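Local coordinates for Blr6230 protein (Bradyrhizobium diazoefficiens USDA 110, PDB 5NGG) that probably hydrolyses the amide bond of beta-lactam antibiotics, acting as a zinc-dependent metallo-beta-lactamase of subclass B3, at residues T170-P175 with E196-C201; D236-L239 with E244-G247. All coordinates share one frame; numbering follows the deposited sequence. Where two conformers were deposited one is given.

Interaction 1 (T170-P175 with E196-C201); sequences TAHATP and EVLFFC. With ZN (zinc ion), chain E.
Thr-174 OG1 lies 3.1 Å from Cys-201 SG, a close oxygen-sulfur approach. The sulfur forms a disulfide with Cys-181, and the hydroxyl's hydrogen bond goes to Ser-183 OG, which also bonds Cys-201 N, so one serine on strand 182-190 holds both sides of the contact. With chi1 at 48°, OG1 sits between the backbone N and the carbonyl carbon of Thr-174 and faces the sulfur, while Thr-174 O stands 3.4 Å from the same SG.

The contact lies in the five-stranded sheet of the metallo-beta-lactamase fold, where strands 167-173 and 193-199 are not neighbours: 182-190 runs between them. No hydrogen bond links the segments, and the contact is made mainly by side chains. The nearest alpha carbons, those of Thr-174 and Cys-201, 7.2 Å apart, belong to the loop residues that follow the two strands. Further along, Leu-198 CD1 approaches His-172 CD2 obliquely at 4.2 Å.

His-172 turns its other side to metal, ND1 binding zinc at 2.0 Å together with Glu-158 and Lys-229, a site separate from those of His-101/His-103/His-177 and Asp-105/His-106/His-242. Its NE2 is hydrogen-bonded to Glu-185 OE1, so the ring is held at both nitrogens and its rotation is fixed. Zinc on one nitrogen and a carboxylate on the other probably polarise the imidazole, which fits a neutral ring carrying its proton on NE2.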
# COMPACT_ATOMS: atom_id res chain seq x y z
N THR A 170 13.76 -3.20 -0.13
CA THR A 170 14.01 -3.38 -1.55
C THR A 170 12.70 -3.17 -2.32
O THR A 170 11.66 -3.76 -1.98
CB THR A 170 14.56 -4.79 -1.83
OG1 THR A 170 15.78 -4.95 -1.10
CG2 THR A 170 14.84 -4.99 -3.31
N ALA A 171 12.75 -2.32 -3.34
CA ALA A 171 11.61 -2.06 -4.22
C ALA A 171 11.43 -3.18 -5.22
O ALA A 171 12.39 -3.60 -5.88
CB ALA A 171 11.83 -0.75 -4.96
N HIS A 172 10.18 -3.60 -5.40
CA HIS A 172 9.80 -4.48 -6.50
C HIS A 172 8.73 -3.82 -7.35
O HIS A 172 7.72 -3.36 -6.82
CB HIS A 172 9.26 -5.80 -5.98
CG HIS A 172 10.27 -6.61 -5.26
ND1 HIS A 172 11.12 -7.48 -5.89
CD2 HIS A 172 10.59 -6.65 -3.95
CE1 HIS A 172 11.91 -8.05 -5.00
NE2 HIS A 172 11.59 -7.57 -3.81
N ALA A 173 8.92 -3.80 -8.66
CA ALA A 173 7.94 -3.21 -9.57
C ALA A 173 6.83 -4.21 -9.78
O ALA A 173 7.03 -5.28 -10.35
CB ALA A 173 8.60 -2.83 -10.88
N THR A 174 5.63 -3.86 -9.29
CA THR A 174 4.46 -4.71 -9.37
C THR A 174 3.29 -3.88 -9.91
O THR A 174 2.25 -3.74 -9.25
CB THR A 174 4.12 -5.33 -7.99
OG1 THR A 174 4.14 -4.30 -6.99
CG2 THR A 174 5.14 -6.37 -7.59
N PRO A 175 3.43 -3.37 -11.16
CA PRO A 175 2.41 -2.50 -11.74
C PRO A 175 1.10 -3.22 -12.06
O PRO A 175 1.03 -4.45 -12.08
CB PRO A 175 3.07 -2.00 -13.02
CG PRO A 175 3.97 -3.12 -13.42
CD PRO A 175 4.55 -3.58 -12.10
N GLU A 196 11.04 -12.78 5.85
CA GLU A 196 10.94 -11.79 4.77
C GLU A 196 9.50 -11.27 4.70
O GLU A 196 8.54 -12.04 4.57
CB GLU A 196 11.39 -12.40 3.45
CG GLU A 196 12.72 -13.17 3.57
CD GLU A 196 13.87 -12.46 4.32
OE1 GLU A 196 13.99 -11.23 4.17
OE2 GLU A 196 14.67 -13.12 5.04
N VAL A 197 9.38 -9.95 4.74
CA VAL A 197 8.09 -9.24 4.71
C VAL A 197 7.93 -8.59 3.34
O VAL A 197 8.89 -8.01 2.82
CB VAL A 197 8.07 -8.15 5.80
CG1 VAL A 197 6.76 -7.37 5.76
CG2 VAL A 197 8.32 -8.73 7.18
N LEU A 198 6.72 -8.67 2.77
CA LEU A 198 6.38 -7.86 1.60
C LEU A 198 5.23 -6.97 1.93
O LEU A 198 4.13 -7.44 2.22
CB LEU A 198 6.04 -8.72 0.38
CG LEU A 198 5.97 -7.97 -0.95
CD1 LEU A 198 7.35 -7.54 -1.40
CD2 LEU A 198 5.26 -8.79 -2.01
N PHE A 199 5.44 -5.65 1.79
CA PHE A 199 4.34 -4.69 1.72
C PHE A 199 3.88 -4.71 0.25
O PHE A 199 4.41 -3.99 -0.60
CB PHE A 199 4.81 -3.30 2.12
CG PHE A 199 5.32 -3.19 3.53
CD1 PHE A 199 6.67 -3.42 3.85
CD2 PHE A 199 4.48 -2.81 4.57
CE1 PHE A 199 7.13 -3.26 5.14
CE2 PHE A 199 4.93 -2.68 5.86
CZ PHE A 199 6.26 -2.92 6.14
N PHE A 200 2.92 -5.60 -0.04
CA PHE A 200 2.40 -5.76 -1.39
C PHE A 200 1.61 -4.50 -1.74
O PHE A 200 0.90 -3.96 -0.91
CB PHE A 200 1.54 -7.03 -1.44
CG PHE A 200 0.91 -7.28 -2.79
CD1 PHE A 200 1.72 -7.51 -3.89
CD2 PHE A 200 -0.48 -7.28 -2.96
CE1 PHE A 200 1.17 -7.75 -5.14
CE2 PHE A 200 -1.03 -7.48 -4.22
CZ PHE A 200 -0.22 -7.73 -5.31
N CYS A 201 1.73 -4.05 -2.99
CA CYS A 201 1.19 -2.74 -3.32
C CYS A 201 -0.28 -2.66 -3.60
O CYS A 201 -0.79 -1.54 -3.62
CB CYS A 201 1.97 -2.13 -4.49
SG CYS A 201 1.59 -2.81 -6.09
ZN ZN E . 11.29 -8.08 -7.84

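Interaction 2 (D236-L239 with E244-G247); sequences DVLL and EVYG
Leu-239 CD2 lies over one face of the Tyr-246 ring, 3.6 Å above its plane and displaced toward the rim. The methyl is 4.0 Å from the ring centroid and 24° off the normal, which meets the geometry of a CH-pi contact; its nearest ring atom is CE2. At the CD1 corner the ring meets backbone, with Leu-239 CA 3.7 Å from Tyr-246 CD1. Leu-238 O stands oblique to the ring and comes nearest to Tyr-246 at CB, 3.2 Å away. The phenol OH reaches past both segments to a hydrogen bond with Tyr-58 OH on strand 58-62, in the other sheet of the fold.

A chi1 of 60° sets Tyr-246 CG between its backbone N and carbonyl carbon and lays the ring against the end of strand 237-239. Beside it, Leu-238 and Val-245 cross at about a right angle: Leu-238 CD2 lies 4.2 Å from Val-245 CG1 and 3.8 Å from Val-245 O. Helix 268-291 packs on this pair, through Leu-269 and Tyr-272 respectively.

The arrangement is a loop that brings the chain back after the edge strand of the five-stranded sheet and leads into helix 248-253, for which Gly-247 is the N-cap residue. The four residues between the segments include the zinc ligand His-242. No hydrogen bond joins the segments, so across this contact the two ends of the loop are held by apolar packing and the CH-pi contact, while the buried phenol hydroxyl is satisfied by Tyr-58.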
# COMPACT_ATOMS: atom_id res chain seq x y z
N ASP A 236 7.58 -14.54 3.71
CA ASP A 236 7.03 -15.12 4.94
C ASP A 236 5.80 -14.39 5.47
O ASP A 236 4.89 -15.03 6.01
CB ASP A 236 8.10 -15.11 6.03
CG ASP A 236 9.30 -15.99 5.68
OD1 ASP A 236 9.12 -17.22 5.75
OD2 ASP A 236 10.39 -15.45 5.38
N VAL A 237 5.80 -13.05 5.34
CA VAL A 237 4.79 -12.18 5.94
C VAL A 237 4.22 -11.28 4.85
O VAL A 237 4.91 -10.38 4.38
CB VAL A 237 5.40 -11.31 7.06
CG1 VAL A 237 4.37 -10.33 7.63
CG2 VAL A 237 5.96 -12.18 8.18
N LEU A 238 2.96 -11.52 4.48
CA LEU A 238 2.26 -10.68 3.52
C LEU A 238 1.59 -9.52 4.26
O LEU A 238 0.77 -9.73 5.15
CB LEU A 238 1.18 -11.46 2.80
CG LEU A 238 0.35 -10.64 1.80
CD1 LEU A 238 1.23 -10.07 0.69
CD2 LEU A 238 -0.78 -11.50 1.25
N LEU A 239 1.91 -8.30 3.83
CA LEU A 239 1.22 -7.08 4.26
C LEU A 239 0.71 -6.39 3.01
O LEU A 239 1.02 -6.75 1.88
CB LEU A 239 2.15 -6.18 5.08
CG LEU A 239 2.75 -6.81 6.34
CD1 LEU A 239 3.70 -5.87 7.04
CD2 LEU A 239 1.67 -7.23 7.29
N GLU A 244 -7.65 -6.03 4.48
CA GLU A 244 -8.29 -7.14 3.78
C GLU A 244 -7.32 -7.97 2.95
O GLU A 244 -7.55 -9.18 2.77
CB GLU A 244 -9.43 -6.60 2.92
CG GLU A 244 -10.57 -6.03 3.75
CD GLU A 244 -10.49 -4.53 4.03
OE1 GLU A 244 -9.40 -3.88 3.97
OE2 GLU A 244 -11.56 -3.97 4.33
N VAL A 245 -6.21 -7.37 2.50
CA VAL A 245 -5.18 -8.07 1.70
C VAL A 245 -4.66 -9.30 2.45
O VAL A 245 -4.31 -10.30 1.84
CB VAL A 245 -4.01 -7.12 1.34
CG1 VAL A 245 -2.76 -7.85 0.84
CG2 VAL A 245 -4.44 -6.06 0.33
N TYR A 246 -4.57 -9.21 3.78
CA TYR A 246 -3.90 -10.22 4.59
C TYR A 246 -4.69 -10.60 5.83
O TYR A 246 -4.13 -11.21 6.73
CB TYR A 246 -2.46 -9.79 4.90
CG TYR A 246 -2.32 -8.51 5.67
CD1 TYR A 246 -2.43 -7.28 5.04
CD2 TYR A 246 -2.07 -8.51 7.04
CE1 TYR A 246 -2.30 -6.09 5.74
CE2 TYR A 246 -1.90 -7.32 7.74
CZ TYR A 246 -2.04 -6.10 7.10
OH TYR A 246 -1.87 -4.93 7.81
N GLY A 247 -5.98 -10.30 5.89
CA GLY A 247 -6.79 -10.70 7.02
C GLY A 247 -6.24 -10.20 8.33
O GLY A 247 -6.12 -10.94 9.29

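The two interactions follow one another along the chain, their centres 12 Å apart, and meet where strands 193-199 and 237-239 run side by side and parallel. Hydrogen bonds from Leu-239 N to Leu-198 O (2.9 Å) and from Glu-196 N to Asp-236 OD2 (2.8 Å) join them. The zinc on His-172 is a separate site; each contact also approaches the paired zinc ions ligated by His-101, His-103 and His-177 and by Asp-105, His-106 and His-242. The Cys-201 side chain is about 9 Å from a zinc ion other than that on His-172, and Cys-201 O is hydrogen-bonded to His-101 ND1; the Val-245 side chain is about 5 Å from that of His-242.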